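Local structure of glucose-1-phosphate uridylyltransferase (Sphingomonas elodea, 2UX8) at residues F65-G70 and Y110-E115. The protein probably catalyses the formation of UDP-glucose and diphosphate from UTP and alpha-D-glucose 1-phosphate, and binds glucose 1-phosphate. Sequence-based numbering, arbitrary orientation.
Sequences FVTGRG and YVRQQE
Phe65 and Tyr110 point the same way from neighbouring parallel strands, the Phe65 CD2 corner 3.6 Å from Tyr110 CE2, their ring planes turned 79° apart. In both, CG stands anti to the carbonyl carbon, which sends the side chains the same way, while their different chi2 turns leave the rings oblique to each other. The backbones are joined by hydrogen bonds from Val111 N to Phe65 O (3.0 Å), Thr67 N to Val111 O (2.9 Å) and Gln113 N to Thr67 O (2.9 Å), the last nearly straight at 167°. On the other sheet face, beta-branched Val66 sets its CB 3.9 Å from Val111 CG2, while its CG2 reaches CB of Gln113; compact Val66 packs on Ala122 of helix 119-125, and Val111 meets Ile108 of the second subunit. Strand 62-67 lies between 16-21 and 108-112 in the parallel part of the Rossmann-like GT-A nucleotidyltransferase fold, and both strands end here, at the C-terminal edge of the parallel sheet. Beyond Thr67 the chain runs on through Gly68, whose O lies over one face of the Arg112 guanidinium, the Arg112 chain bent at chi2 and chi3; NE is 3.2 Å from Gly68 O but poorly angled for a hydrogen bond. Long, flexible arginines suit this margin: Arg112 forms salt bridges with Asp76 and Asp79 of the second subunit, and Arg69 with Asp79 of that subunit and Glu83 of the third, acidic partners that probably offset the repulsion between the two guanidinium groups.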
loop_
_atom_site.group_PDB
_atom_site.type_symbol
_atom_site.label_atom_id
_atom_site.label_comp_id
_atom_site.label_asym_id
_atom_site.label_seq_id
_atom_site.Cartn_x
_atom_site.Cartn_y
_atom_site.Cartn_z
ATOM N N PHE C 65 -11.635 -12.579 6.005
ATOM C CA PHE C 65 -11.712 -11.149 6.310
ATOM C C PHE C 65 -12.440 -10.395 5.214
ATOM O O PHE C 65 -12.082 -10.508 4.045
ATOM C CB PHE C 65 -10.311 -10.515 6.403
ATOM C CG PHE C 65 -9.522 -10.891 7.624
ATOM C CD1 PHE C 65 -9.867 -11.988 8.407
ATOM C CD2 PHE C 65 -8.384 -10.165 7.964
ATOM C CE1 PHE C 65 -9.087 -12.354 9.502
ATOM C CE2 PHE C 65 -7.598 -10.536 9.066
ATOM C CZ PHE C 65 -7.955 -11.629 9.827
ATOM N N VAL C 66 -13.461 -9.631 5.582
ATOM C CA VAL C 66 -14.152 -8.812 4.596
ATOM C C VAL C 66 -13.675 -7.394 4.938
ATOM O O VAL C 66 -14.117 -6.790 5.916
ATOM C CB VAL C 66 -15.704 -9.007 4.669
ATOM C CG1 VAL C 66 -16.064 -9.736 5.902
ATOM C CG2 VAL C 66 -16.429 -7.684 4.573
ATOM N N THR C 67 -12.726 -6.908 4.133
ATOM C CA THR C 67 -12.081 -5.608 4.330
ATOM C C THR C 67 -12.557 -4.394 3.568
ATOM O O THR C 67 -13.446 -4.447 2.720
ATOM C CB THR C 67 -10.584 -5.680 4.037
ATOM O OG1 THR C 67 -10.360 -6.613 2.977
ATOM C CG2 THR C 67 -9.807 -6.080 5.262
ATOM N N GLY C 68 -11.898 -3.289 3.892
ATOM C CA GLY C 68 -12.180 -2.014 3.275
ATOM C C GLY C 68 -11.000 -1.539 2.451
ATOM O O GLY C 68 -10.090 -2.309 2.113
ATOM N N ARG C 69 -10.999 -0.244 2.167
ATOM C CA ARG C 69 -9.976 0.339 1.341
ATOM C C ARG C 69 -8.599 0.601 1.923
ATOM O O ARG C 69 -7.638 0.111 1.381
ATOM C CB ARG C 69 -10.528 1.589 0.685
ATOM C CG ARG C 69 -10.070 1.685 -0.736
ATOM C CD ARG C 69 -11.116 2.309 -1.611
ATOM N NE ARG C 69 -12.334 1.515 -1.635
ATOM C CZ ARG C 69 -13.501 1.967 -1.213
ATOM N NH1 ARG C 69 -13.573 3.187 -0.740
ATOM N NH2 ARG C 69 -14.592 1.226 -1.279
ATOM N N GLY C 70 -8.450 1.351 2.999
ATOM C CA GLY C 70 -7.092 1.552 3.501
ATOM C C GLY C 70 -6.629 0.560 4.567
ATOM O O GLY C 70 -6.080 0.964 5.589
ATOM N N TYR C 110 -9.237 -12.840 1.928
ATOM C CA TYR C 110 -9.743 -11.470 1.976
ATOM C C TYR C 110 -10.678 -11.168 0.818
ATOM O O TYR C 110 -10.462 -11.637 -0.302
ATOM C CB TYR C 110 -8.611 -10.441 1.895
ATOM C CG TYR C 110 -7.495 -10.621 2.877
ATOM C CD1 TYR C 110 -6.506 -11.574 2.667
ATOM C CD2 TYR C 110 -7.425 -9.837 4.026
ATOM C CE1 TYR C 110 -5.464 -11.747 3.589
ATOM C CE2 TYR C 110 -6.392 -9.998 4.956
ATOM C CZ TYR C 110 -5.414 -10.953 4.732
ATOM O OH TYR C 110 -4.385 -11.103 5.638
ATOM N N VAL C 111 -11.711 -10.380 1.094
ATOM C CA VAL C 111 -12.642 -9.949 0.065
ATOM C C VAL C 111 -13.008 -8.517 0.390
ATOM O O VAL C 111 -13.289 -8.188 1.541
ATOM C CB VAL C 111 -13.917 -10.799 0.010
ATOM C CG1 VAL C 111 -13.549 -12.214 -0.331
ATOM C CG2 VAL C 111 -14.676 -10.723 1.322
ATOM N N ARG C 112 -12.975 -7.658 -0.621
ATOM C CA ARG C 112 -13.290 -6.249 -0.435
ATOM C C ARG C 112 -14.788 -6.016 -0.370
ATOM O O ARG C 112 -15.543 -6.517 -1.202
ATOM C CB ARG C 112 -12.684 -5.428 -1.576
ATOM C CG ARG C 112 -11.178 -5.521 -1.655
ATOM C CD ARG C 112 -10.519 -4.781 -0.502
ATOM N NE ARG C 112 -10.047 -3.459 -0.902
ATOM C CZ ARG C 112 -8.776 -3.165 -1.174
ATOM N NH1 ARG C 112 -7.842 -4.105 -1.083
ATOM N NH2 ARG C 112 -8.437 -1.935 -1.543
ATOM N N GLN C 113 -15.210 -5.249 0.623
ATOM C CA GLN C 113 -16.617 -4.945 0.822
ATOM C C GLN C 113 -17.089 -3.939 -0.212
ATOM O O GLN C 113 -18.274 -3.890 -0.553
ATOM C CB GLN C 113 -16.826 -4.373 2.211
ATOM C CG GLN C 113 -18.259 -4.148 2.544
ATOM C CD GLN C 113 -18.432 -3.345 3.807
ATOM O OE1 GLN C 113 -17.701 -2.378 4.045
ATOM N NE2 GLN C 113 -19.412 -3.723 4.621
ATOM N N GLN C 114 -16.142 -3.136 -0.691
ATOM C CA GLN C 114 -16.381 -2.112 -1.702
ATOM C C GLN C 114 -17.191 -0.931 -1.217
ATOM O O GLN C 114 -16.758 0.205 -1.344
ATOM C CB GLN C 114 -17.054 -2.721 -2.925
ATOM C CG GLN C 114 -16.149 -3.637 -3.721
ATOM C CD GLN C 114 -16.854 -4.229 -4.919
ATOM O OE1 GLN C 114 -17.897 -3.729 -5.350
ATOM N NE2 GLN C 114 -16.283 -5.289 -5.475
ATOM N N GLU C 115 -18.365 -1.197 -0.665
ATOM C CA GLU C 115 -19.239 -0.133 -0.168
ATOM C C GLU C 115 -19.594 -0.391 1.294
ATOM O O GLU C 115 -20.010 -1.491 1.653
ATOM C CB GLU C 115 -20.515 -0.086 -1.013
ATOM C CG GLU C 115 -20.249 -0.233 -2.511
ATOM C CD GLU C 115 -21.517 -0.325 -3.347
ATOM O OE1 GLU C 115 -22.620 -0.178 -2.788
ATOM O OE2 GLU C 115 -21.411 -0.540 -4.573
#